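Local atomic coordinates of cadherin-23 (Mus musculus, PDB entry 5UZ8), a protein that probably mediates calcium-dependent cell adhesion and takes part in inner-ear mechanotransduction. Residues S176-E180 with V213-C219; D249-N255 with T298-E302; G132-V138 with T168-V173. One frame throughout, in Å; residues are numbered along the deposited sequence.

How the interactions relate
Followed from the N terminus, the three contacts come in series, none nesting in or crossing another. Interaction 3 closes a loop of 29 residues by pairing neighbouring strands within one cadherin repeat. After a gap of two residues comes S176-E180, which interaction 1 joins, over 32 residues, to the end of strand 204-214 and the linker beyond it. Interaction 2 then closes 42 residues of the next repeat, bringing two loops onto a calcium ion. Interactions 1 and 2 touch and share two calcium ions, with C219 N 2.9 Å from D251 OD2, a probable hydrogen bond. The body of one repeat is thus followed by a joint that ties two repeats end to end.

Interaction 1: residues S176-E180 with V213-C219; sequences SLDRE and VLDVNDC. With CA (calcium ion), chain F; CA (calcium ion), chain G; CA (calcium ion), chain E; GSH (glutathione), chain L.
Glutathione takes a place in the coordination of a calcium ion between these segments: its OE1 lies 2.4 Å from the chain G ion. D178-R179-E180 forms the DRE motif of a cadherin repeat, and D215-C219 occupies the place of the DXNDN linker, with cysteine last. In the loop 176-180, L177 and D178 are extended, R179 and E180 turn to helical angles (-53/-36 and -68/-26), and D178 OD1 accepts from E180 N at 3.0 Å in an Asx turn. Segment 213-219 ends a strand at L214, runs extended through V216 and bends in an inverse gamma turn centred on N217 (D218 N weakly bonded to V216 O, 2.9 Å). R179 and V213 lie closest, CA atoms 5.7 Å apart.

E180 folds (chi1 m, chi2 p) so its carboxylate reaches two ions: OE1 and OE2 bind the chain F ion at 2.4 and 2.8 Å, and OE2 the chain G ion at 2.2 Å. The F site adds D215 OD1 (2.3 Å), V216 O and D218 OD1 (both 2.4 Å), with E127 and D251 from outside the segments; the G site adds D178 OD1 and D218 OD2 (both 2.4 Å), a water at 2.5 Å and E127. N217 OD1 and C219 O, each at 2.3 Å, serve the chain E ion.

R179 NE donates to D215 OD1 in a salt bridge, and NH2 pairs with E180 OE1, both at 3.0 Å. On the apolar side, L177 CD1 lies 4.3 Å from V213 CG2. E180 OE1 and D215 OD1 sit 3.0 Å apart because calcium, with R179, offsets their charge; without the ions the carboxylates would probably repel.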
loop_
_atom_site.group_PDB
_atom_site.type_symbol
_atom_site.label_atom_id
_atom_site.label_comp_id
_atom_site.label_asym_id
_atom_site.label_seq_id
_atom_site.Cartn_x
_atom_site.Cartn_y
_atom_site.Cartn_z
ATOM N N SER A 176 9.383 -11.067 -14.213
ATOM C CA SER A 176 8.502 -12.237 -14.212
ATOM C C SER A 176 8.501 -12.963 -12.855
ATOM O O SER A 176 9.509 -13.009 -12.140
ATOM C CB SER A 176 8.874 -13.199 -15.343
ATOM O OG SER A 176 10.191 -13.630 -15.195
ATOM N N LEU A 177 7.341 -13.481 -12.503
ATOM C CA LEU A 177 7.142 -14.189 -11.273
ATOM C C LEU A 177 7.362 -15.685 -11.506
ATOM O O LEU A 177 7.370 -16.161 -12.629
ATOM C CB LEU A 177 5.728 -13.916 -10.752
ATOM C CG LEU A 177 5.427 -12.417 -10.560
ATOM C CD1 LEU A 177 4.065 -12.211 -9.912
ATOM C CD2 LEU A 177 6.498 -11.662 -9.771
ATOM N N ASP A 178 7.558 -16.390 -10.397
ATOM C CA ASP A 178 7.717 -17.839 -10.375
ATOM C C ASP A 178 7.228 -18.320 -9.041
ATOM O O ASP A 178 7.907 -18.161 -8.010
ATOM C CB ASP A 178 9.181 -18.208 -10.628
ATOM C CG ASP A 178 9.425 -19.713 -10.662
ATOM O OD1 ASP A 178 8.447 -20.501 -10.520
ATOM O OD2 ASP A 178 10.606 -20.103 -10.817
ATOM N N ARG A 179 6.046 -18.935 -9.028
ATOM C CA ARG A 179 5.525 -19.473 -7.762
ATOM C C ARG A 179 6.499 -20.407 -7.032
ATOM O O ARG A 179 6.546 -20.460 -5.786
ATOM C CB ARG A 179 4.219 -20.201 -7.978
ATOM C CG ARG A 179 3.475 -20.421 -6.659
ATOM C CD ARG A 179 2.475 -21.549 -6.801
ATOM N NE ARG A 179 3.198 -22.791 -7.029
ATOM C CZ ARG A 179 3.790 -23.528 -6.091
ATOM N NH1 ARG A 179 3.652 -23.268 -4.788
ATOM N NH2 ARG A 179 4.470 -24.608 -6.454
ATOM N N GLU A 180 7.239 -21.178 -7.829
ATOM C CA GLU A 180 8.140 -22.144 -7.270
ATOM C C GLU A 180 9.346 -21.502 -6.521
ATOM O O GLU A 180 9.951 -22.143 -5.658
ATOM C CB GLU A 180 8.644 -23.063 -8.379
ATOM C CG GLU A 180 7.671 -24.151 -8.812
ATOM C CD GLU A 180 6.482 -23.659 -9.604
ATOM O OE1 GLU A 180 5.337 -24.002 -9.221
ATOM O OE2 GLU A 180 6.648 -22.934 -10.596
ATOM N N VAL A 213 0.740 -15.601 -5.347
ATOM C CA VAL A 213 1.098 -16.034 -6.690
ATOM C C VAL A 213 0.496 -17.408 -6.896
ATOM O O VAL A 213 0.853 -18.359 -6.206
ATOM C CB VAL A 213 2.617 -16.086 -6.856
ATOM C CG1 VAL A 213 3.000 -16.494 -8.276
ATOM C CG2 VAL A 213 3.207 -14.738 -6.515
ATOM N N LEU A 214 -0.412 -17.495 -7.846
ATOM C CA LEU A 214 -1.144 -18.736 -8.133
ATOM C C LEU A 214 -0.388 -19.625 -9.118
ATOM O O LEU A 214 0.253 -19.132 -10.043
ATOM C CB LEU A 214 -2.538 -18.400 -8.682
ATOM C CG LEU A 214 -3.352 -17.470 -7.792
ATOM C CD1 LEU A 214 -4.675 -17.120 -8.462
ATOM C CD2 LEU A 214 -3.577 -18.082 -6.422
ATOM N N ASP A 215 -0.523 -20.943 -8.947
ATOM C CA ASP A 215 0.247 -21.915 -9.719
ATOM C C ASP A 215 -0.251 -22.033 -11.154
ATOM O O ASP A 215 -1.463 -22.016 -11.406
ATOM C CB ASP A 215 0.153 -23.274 -9.055
ATOM C CG ASP A 215 1.214 -24.236 -9.513
ATOM O OD1 ASP A 215 2.396 -23.832 -9.697
ATOM O OD2 ASP A 215 0.845 -25.432 -9.666
ATOM N N VAL A 216 0.696 -22.169 -12.060
ATOM C CA VAL A 216 0.492 -22.661 -13.418
ATOM C C VAL A 216 1.285 -23.957 -13.489
ATOM O O VAL A 216 2.329 -24.105 -12.816
ATOM C CB VAL A 216 1.061 -21.637 -14.430
ATOM C CG1 VAL A 216 1.105 -22.155 -15.854
ATOM C CG2 VAL A 216 0.230 -20.378 -14.326
ATOM N N ASN A 217 0.780 -24.917 -14.247
ATOM C CA ASN A 217 1.520 -26.162 -14.390
ATOM C C ASN A 217 2.683 -25.925 -15.355
ATOM O O ASN A 217 2.542 -26.161 -16.552
ATOM C CB ASN A 217 0.633 -27.289 -14.928
ATOM C CG ASN A 217 1.333 -28.627 -14.861
ATOM O OD1 ASN A 217 2.092 -28.880 -13.920
ATOM N ND2 ASN A 217 1.139 -29.460 -15.865
ATOM N N ASP A 218 3.818 -25.420 -14.868
ATOM C CA ASP A 218 4.950 -25.131 -15.752
ATOM C C ASP A 218 6.178 -25.984 -15.453
ATOM O O ASP A 218 7.215 -25.735 -16.015
ATOM C CB ASP A 218 5.307 -23.648 -15.772
ATOM C CG ASP A 218 5.586 -23.037 -14.360
ATOM O OD1 ASP A 218 5.293 -23.621 -13.292
ATOM O OD2 ASP A 218 6.096 -21.879 -14.352
ATOM N N CYS A 219 6.037 -26.988 -14.603
ATOM C CA CYS A 219 7.150 -27.881 -14.274
ATOM C C CYS A 219 6.788 -29.332 -14.631
ATOM O O CYS A 219 5.771 -29.864 -14.196
ATOM C CB CYS A 219 7.533 -27.741 -12.823
ATOM S SG CYS A 219 7.936 -26.013 -12.464
HETATM CA CA CA F . 4.112 -23.800 -11.257
HETATM CA CA CA G . 7.143 -21.481 -12.227
HETATM CA CA CA E . 3.770 -30.248 -13.055
HETATM N N1 GSH L . 12.728 -19.907 -16.028
HETATM C CA1 GSH L . 11.312 -20.202 -16.188
HETATM C C1 GSH L . 10.509 -19.004 -15.744
HETATM O O11 GSH L . 11.134 -18.029 -15.265
HETATM O O12 GSH L . 9.258 -19.058 -15.846
HETATM C CB1 GSH L . 10.901 -21.445 -15.375
HETATM C CG1 GSH L . 11.064 -21.236 -13.870
HETATM C CD1 GSH L . 10.383 -22.337 -13.092
HETATM O OE1 GSH L . 9.159 -22.416 -13.031
HETATM N N2 GSH L . 11.194 -23.171 -12.450
HETATM C CA2 GSH L . 10.722 -24.159 -11.503
HETATM C C2 GSH L . 11.380 -23.993 -10.164
HETATM O O2 GSH L . 11.516 -24.970 -9.447
HETATM C CB2 GSH L . 10.964 -25.556 -12.075
HETATM S SG2 GSH L . 9.978 -25.743 -13.570
HETATM N N3 GSH L . 11.719 -22.747 -9.807
HETATM C CA3 GSH L . 12.287 -22.413 -8.515
HETATM C C3 GSH L . 13.690 -21.850 -8.621
HETATM O O31 GSH L . 14.290 -21.630 -7.544
HETATM O O32 GSH L . 14.183 -21.588 -9.749
HETATM O O HOH W 1 7.800 -19.471 -13.470
#

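Interaction 2: residues D249-N255 with T298-E302; sequences DQDEGSN and TDGGE. With CA (calcium ion), chain E; CA (calcium ion), chain F.
D299, N255 and S254 carry most of this contact, in which two loops of one cadherin repeat close over the chain E calcium ion. D299 follows strand 290-298 and points its CA-to-CB bond toward the other loop. With chi1 at p, its OD2 reaches the metal at 2.4 Å, while OD1 accepts from G301 N at 3.1 Å in an Asx turn; the carboxylate also has L305 as a polar partner. D249 makes the matching turn, its OD1 taking D251 N at 3.0 Å.

S254 and N255 lie in a 3-10 segment (-58/-27 and -65/-16), reached through G253 at phi 60°. Their CA atoms pair with those of G300 (4.8 Å) and G301 (4.6 Å). S254 O receives a weak hydrogen bond from G300 N at 3.0 Å; an ideal CB on G300 would lie 2.5 Å from S254 O, so the close approach suits a glycine. N255 O binds the calcium at 2.3 Å, and its side chain (chi1 m) sets OD1 3.4 Å from G301 CA, with ND2 directed to D215 of the linker. Two waters bridge the loops, one from S254 OG (3.0 Å) to G300 O (2.7 Å), one from N255 OD1 (2.9 Å) to E302 N (3.1 Å).

D249 chelates the ion through OD1 (2.6 Å) and OD2 (2.4 Å). D251 OD2 binds the same ion at 2.4 Å, and its OD1 the chain F ion at 2.3 Å. D249-Q250-D251 is the DXD motif of cadherins. N217 and C219 complete the shell from the linker. With one weak direct hydrogen bond between the loops, their union rests chiefly on shared calcium ligation.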
loop_
_atom_site.group_PDB
_atom_site.type_symbol
_atom_site.label_atom_id
_atom_site.label_comp_id
_atom_site.label_asym_id
_atom_site.label_seq_id
_atom_site.Cartn_x
_atom_site.Cartn_y
_atom_site.Cartn_z
ATOM N N ASP A 249 7.989 -33.269 -8.897
ATOM C CA ASP A 249 7.339 -32.243 -9.695
ATOM C C ASP A 249 7.136 -31.041 -8.798
ATOM O O ASP A 249 6.577 -31.164 -7.715
ATOM C CB ASP A 249 6.012 -32.788 -10.246
ATOM C CG ASP A 249 5.293 -31.824 -11.174
ATOM O OD1 ASP A 249 5.111 -30.629 -10.828
ATOM O OD2 ASP A 249 4.833 -32.274 -12.251
ATOM N N GLN A 250 7.666 -29.894 -9.221
ATOM C CA GLN A 250 7.765 -28.710 -8.370
ATOM C C GLN A 250 6.470 -27.893 -8.236
ATOM O O GLN A 250 6.399 -26.998 -7.417
ATOM C CB GLN A 250 8.880 -27.812 -8.891
ATOM C CG GLN A 250 10.273 -28.475 -8.869
ATOM C CD GLN A 250 10.621 -29.026 -7.523
ATOM O OE1 GLN A 250 10.723 -28.258 -6.558
ATOM N NE2 GLN A 250 10.887 -30.342 -7.445
ATOM N N ASP A 251 5.478 -28.194 -9.056
ATOM C CA ASP A 251 4.184 -27.495 -9.030
ATOM C C ASP A 251 3.352 -27.825 -7.780
ATOM O O ASP A 251 3.806 -28.500 -6.861
ATOM C CB ASP A 251 3.410 -27.789 -10.322
ATOM C CG ASP A 251 4.100 -27.233 -11.547
ATOM O OD1 ASP A 251 4.499 -26.039 -11.511
ATOM O OD2 ASP A 251 4.248 -27.984 -12.550
ATOM N N GLU A 252 2.159 -27.261 -7.727
ATOM C CA GLU A 252 1.274 -27.363 -6.587
ATOM C C GLU A 252 0.045 -28.227 -6.904
ATOM O O GLU A 252 -0.510 -28.173 -8.000
ATOM C CB GLU A 252 0.816 -25.940 -6.213
ATOM C CG GLU A 252 0.010 -25.849 -4.929
ATOM C CD GLU A 252 -0.294 -24.417 -4.499
ATOM O OE1 GLU A 252 -0.094 -23.445 -5.250
ATOM O OE2 GLU A 252 -0.769 -24.256 -3.369
ATOM N N GLY A 253 -0.428 -28.947 -5.899
ATOM C CA GLY A 253 -1.729 -29.638 -5.998
ATOM C C GLY A 253 -1.749 -30.654 -7.142
ATOM O O GLY A 253 -0.762 -31.374 -7.354
ATOM N N SER A 254 -2.850 -30.680 -7.890
ATOM C CA SER A 254 -2.979 -31.614 -9.006
ATOM C C SER A 254 -1.854 -31.440 -10.043
ATOM O O SER A 254 -1.468 -32.411 -10.689
ATOM C CB SER A 254 -4.366 -31.508 -9.664
ATOM O OG SER A 254 -4.603 -30.195 -10.147
ATOM N N ASN A 255 -1.283 -30.230 -10.151
ATOM C CA ASN A 255 -0.182 -29.965 -11.088
ATOM C C ASN A 255 1.121 -30.723 -10.775
ATOM O O ASN A 255 2.012 -30.800 -11.626
ATOM C CB ASN A 255 0.081 -28.455 -11.239
ATOM C CG ASN A 255 -1.069 -27.726 -11.920
ATOM O OD1 ASN A 255 -1.853 -28.342 -12.657
ATOM N ND2 ASN A 255 -1.203 -26.410 -11.648
ATOM N N THR A 298 3.537 -38.844 -15.087
ATOM C CA THR A 298 2.694 -37.817 -15.703
ATOM C C THR A 298 1.982 -37.057 -14.584
ATOM O O THR A 298 1.415 -37.680 -13.675
ATOM C CB THR A 298 1.656 -38.480 -16.632
ATOM O OG1 THR A 298 2.334 -39.261 -17.624
ATOM C CG2 THR A 298 0.774 -37.483 -17.315
ATOM N N ASP A 299 1.976 -35.723 -14.663
ATOM C CA ASP A 299 1.302 -34.937 -13.656
ATOM C C ASP A 299 -0.193 -34.806 -13.972
ATOM O O ASP A 299 -0.692 -35.340 -14.992
ATOM C CB ASP A 299 2.006 -33.594 -13.396
ATOM C CG ASP A 299 1.923 -32.606 -14.559
ATOM O OD1 ASP A 299 0.986 -32.656 -15.390
ATOM O OD2 ASP A 299 2.817 -31.729 -14.607
ATOM N N GLY A 300 -0.907 -34.136 -13.068
ATOM C CA GLY A 300 -2.340 -33.927 -13.199
ATOM C C GLY A 300 -2.754 -32.604 -13.783
ATOM O O GLY A 300 -3.921 -32.193 -13.625
ATOM N N GLY A 301 -1.836 -31.937 -14.475
ATOM C CA GLY A 301 -2.145 -30.681 -15.144
ATOM C C GLY A 301 -3.002 -30.895 -16.367
ATOM O O GLY A 301 -3.218 -32.022 -16.779
ATOM N N GLU A 302 -3.462 -29.789 -16.933
ATOM C CA GLU A 302 -4.298 -29.767 -18.128
ATOM C C GLU A 302 -3.669 -28.834 -19.175
ATOM O O GLU A 302 -3.713 -27.625 -19.005
ATOM C CB GLU A 302 -5.707 -29.279 -17.768
ATOM C CG GLU A 302 -6.456 -30.308 -16.940
ATOM C CD GLU A 302 -7.880 -29.900 -16.601
ATOM O OE1 GLU A 302 -8.775 -30.770 -16.708
ATOM O OE2 GLU A 302 -8.107 -28.723 -16.246
HETATM CA CA CA E . 3.770 -30.248 -13.055
HETATM CA CA CA F . 4.112 -23.800 -11.257
HETATM O O HOH W 2 -5.102 -29.820 -13.120
HETATM O O HOH W 3 -3.168 -27.325 -15.080
#

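Interaction 3: residues G132-V138 with T168-V173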
loop_
_atom_site.group_PDB
_atom_site.type_symbol
_atom_site.label_atom_id
_atom_site.label_comp_id
_atom_site.label_asym_id
_atom_site.label_seq_id
_atom_site.Cartn_x
_atom_site.Cartn_y
_atom_site.Cartn_z
ATOM N N GLY A 132 4.740 -5.745 -16.661
ATOM C CA GLY A 132 4.006 -4.508 -16.930
ATOM C C GLY A 132 2.537 -4.465 -16.499
ATOM O O GLY A 132 1.934 -3.385 -16.518
ATOM N N THR A 133 1.958 -5.618 -16.142
ATOM C CA THR A 133 0.566 -5.686 -15.821
ATOM C C THR A 133 0.332 -4.986 -14.485
ATOM O O THR A 133 1.080 -5.192 -13.536
ATOM C CB THR A 133 0.090 -7.147 -15.722
ATOM O OG1 THR A 133 0.386 -7.830 -16.949
ATOM C CG2 THR A 133 -1.414 -7.214 -15.439
ATOM N N VAL A 134 -0.683 -4.126 -14.430
ATOM C CA VAL A 134 -1.063 -3.519 -13.175
ATOM C C VAL A 134 -1.863 -4.538 -12.379
ATOM O O VAL A 134 -2.828 -5.127 -12.887
ATOM C CB VAL A 134 -1.940 -2.263 -13.386
ATOM C CG1 VAL A 134 -2.451 -1.738 -12.053
ATOM C CG2 VAL A 134 -1.136 -1.197 -14.115
ATOM N N ILE A 135 -1.484 -4.714 -11.139
ATOM C CA ILE A 135 -2.116 -5.700 -10.255
ATOM C C ILE A 135 -3.209 -5.076 -9.393
ATOM O O ILE A 135 -4.282 -5.654 -9.239
ATOM C CB ILE A 135 -1.078 -6.369 -9.370
ATOM C CG1 ILE A 135 -0.160 -7.215 -10.246
ATOM C CG2 ILE A 135 -1.748 -7.280 -8.357
ATOM C CD1 ILE A 135 1.024 -7.744 -9.499
ATOM N N LEU A 136 -2.905 -3.926 -8.795
ATOM C CA LEU A 136 -3.884 -3.204 -7.987
ATOM C C LEU A 136 -3.442 -1.750 -7.854
ATOM O O LEU A 136 -2.310 -1.409 -8.177
ATOM C CB LEU A 136 -3.973 -3.818 -6.585
ATOM C CG LEU A 136 -2.732 -3.456 -5.761
ATOM C CD1 LEU A 136 -3.065 -3.007 -4.364
ATOM C CD2 LEU A 136 -1.703 -4.553 -5.810
ATOM N N ARG A 137 -4.358 -0.920 -7.383
ATOM C CA ARG A 137 -4.069 0.475 -7.124
ATOM C C ARG A 137 -4.307 0.749 -5.637
ATOM O O ARG A 137 -5.349 0.404 -5.111
ATOM C CB ARG A 137 -4.994 1.337 -7.982
ATOM C CG ARG A 137 -4.740 2.835 -7.909
ATOM C CD ARG A 137 -5.580 3.543 -8.968
ATOM N NE ARG A 137 -4.859 3.755 -10.210
ATOM C CZ ARG A 137 -5.412 3.858 -11.417
ATOM N NH1 ARG A 137 -4.645 4.095 -12.481
ATOM N NH2 ARG A 137 -6.729 3.721 -11.573
ATOM N N VAL A 138 -3.333 1.358 -4.978
ATOM C CA VAL A 138 -3.484 1.847 -3.624
ATOM C C VAL A 138 -3.807 3.336 -3.686
ATOM O O VAL A 138 -3.316 4.044 -4.572
ATOM C CB VAL A 138 -2.248 1.570 -2.763
ATOM C CG1 VAL A 138 -1.943 0.076 -2.768
ATOM C CG2 VAL A 138 -1.042 2.398 -3.167
ATOM N N THR A 168 -0.178 7.527 -9.400
ATOM C CA THR A 168 -1.457 6.809 -9.373
ATOM C C THR A 168 -1.565 5.840 -8.220
ATOM O O THR A 168 -2.679 5.445 -7.845
ATOM C CB THR A 168 -1.690 6.034 -10.666
ATOM O OG1 THR A 168 -0.666 5.026 -10.811
ATOM C CG2 THR A 168 -1.671 6.969 -11.894
ATOM N N GLY A 169 -0.428 5.369 -7.709
ATOM C CA GLY A 169 -0.456 4.227 -6.798
ATOM C C GLY A 169 -0.697 2.858 -7.433
ATOM O O GLY A 169 -0.917 1.901 -6.695
ATOM N N ASP A 170 -0.624 2.757 -8.756
ATOM C CA ASP A 170 -0.696 1.488 -9.462
ATOM C C ASP A 170 0.556 0.680 -9.181
ATOM O O ASP A 170 1.678 1.165 -9.426
ATOM C CB ASP A 170 -0.786 1.668 -10.963
ATOM C CG ASP A 170 -2.190 2.030 -11.439
ATOM O OD1 ASP A 170 -3.193 1.720 -10.749
ATOM O OD2 ASP A 170 -2.283 2.633 -12.504
ATOM N N ILE A 171 0.356 -0.533 -8.672
ATOM C CA ILE A 171 1.435 -1.492 -8.448
ATOM C C ILE A 171 1.441 -2.472 -9.620
ATOM O O ILE A 171 0.389 -3.096 -9.909
ATOM C CB ILE A 171 1.272 -2.207 -7.115
ATOM C CG1 ILE A 171 1.393 -1.177 -5.973
ATOM C CG2 ILE A 171 2.349 -3.286 -6.950
ATOM C CD1 ILE A 171 1.126 -1.718 -4.573
ATOM N N SER A 172 2.600 -2.576 -10.276
ATOM C CA SER A 172 2.736 -3.384 -11.489
ATOM C C SER A 172 3.836 -4.433 -11.366
ATOM O O SER A 172 4.721 -4.332 -10.529
ATOM C CB SER A 172 2.999 -2.516 -12.714
ATOM O OG SER A 172 4.198 -1.769 -12.589
ATOM N N VAL A 173 3.762 -5.424 -12.237
ATOM C CA VAL A 173 4.776 -6.468 -12.322
ATOM C C VAL A 173 5.994 -5.882 -13.010
ATOM O O VAL A 173 5.904 -5.438 -14.147
ATOM C CB VAL A 173 4.293 -7.666 -13.141
ATOM C CG1 VAL A 173 5.397 -8.731 -13.221
ATOM C CG2 VAL A 173 3.043 -8.257 -12.507
HETATM O O HOH W 4 -4.636 6.354 -6.348
#
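I171 forms the apolar centre: L136 CD2 lies 4.0 Å from I171 CB, and V138 CG1 is 4.0 Å from I171 CD1. I135 CD1 meets V173 CG2 at 3.7 Å. These side chains face the interior of the repeat, where V209 of strand 204-214 in the opposing sheet touches L136, V138 and I171.

Around this core strands 134-137 and 170-173 run antiparallel, the axes of these segments approaching to 4.6 Å with N-to-C directions 161° apart. The register slips by one at a classic beta bulge, where I135 and L136 both face I171: I135 N donates to I171 O, and L136 O accepts from I171 N, each at 2.8 Å. G132 N to V173 O (2.8 Å), V173 N to T133 O (3.0 Å) and V138 N to G169 O (3.0 Å) continue the pairing on both sides of the bulge. G169, at positive phi, could carry no CB without striking V138 O.

On the outer face R137 NE forms a salt bridge with D170 OD1 at 2.7 Å, and one water joins V138 O to T168 O. The pairing is typical of strands B and E of the cadherin Greek-key sandwich: backbone hydrogen bonds set register, apolar side chains seal the inside, and charge is left to the solvent side.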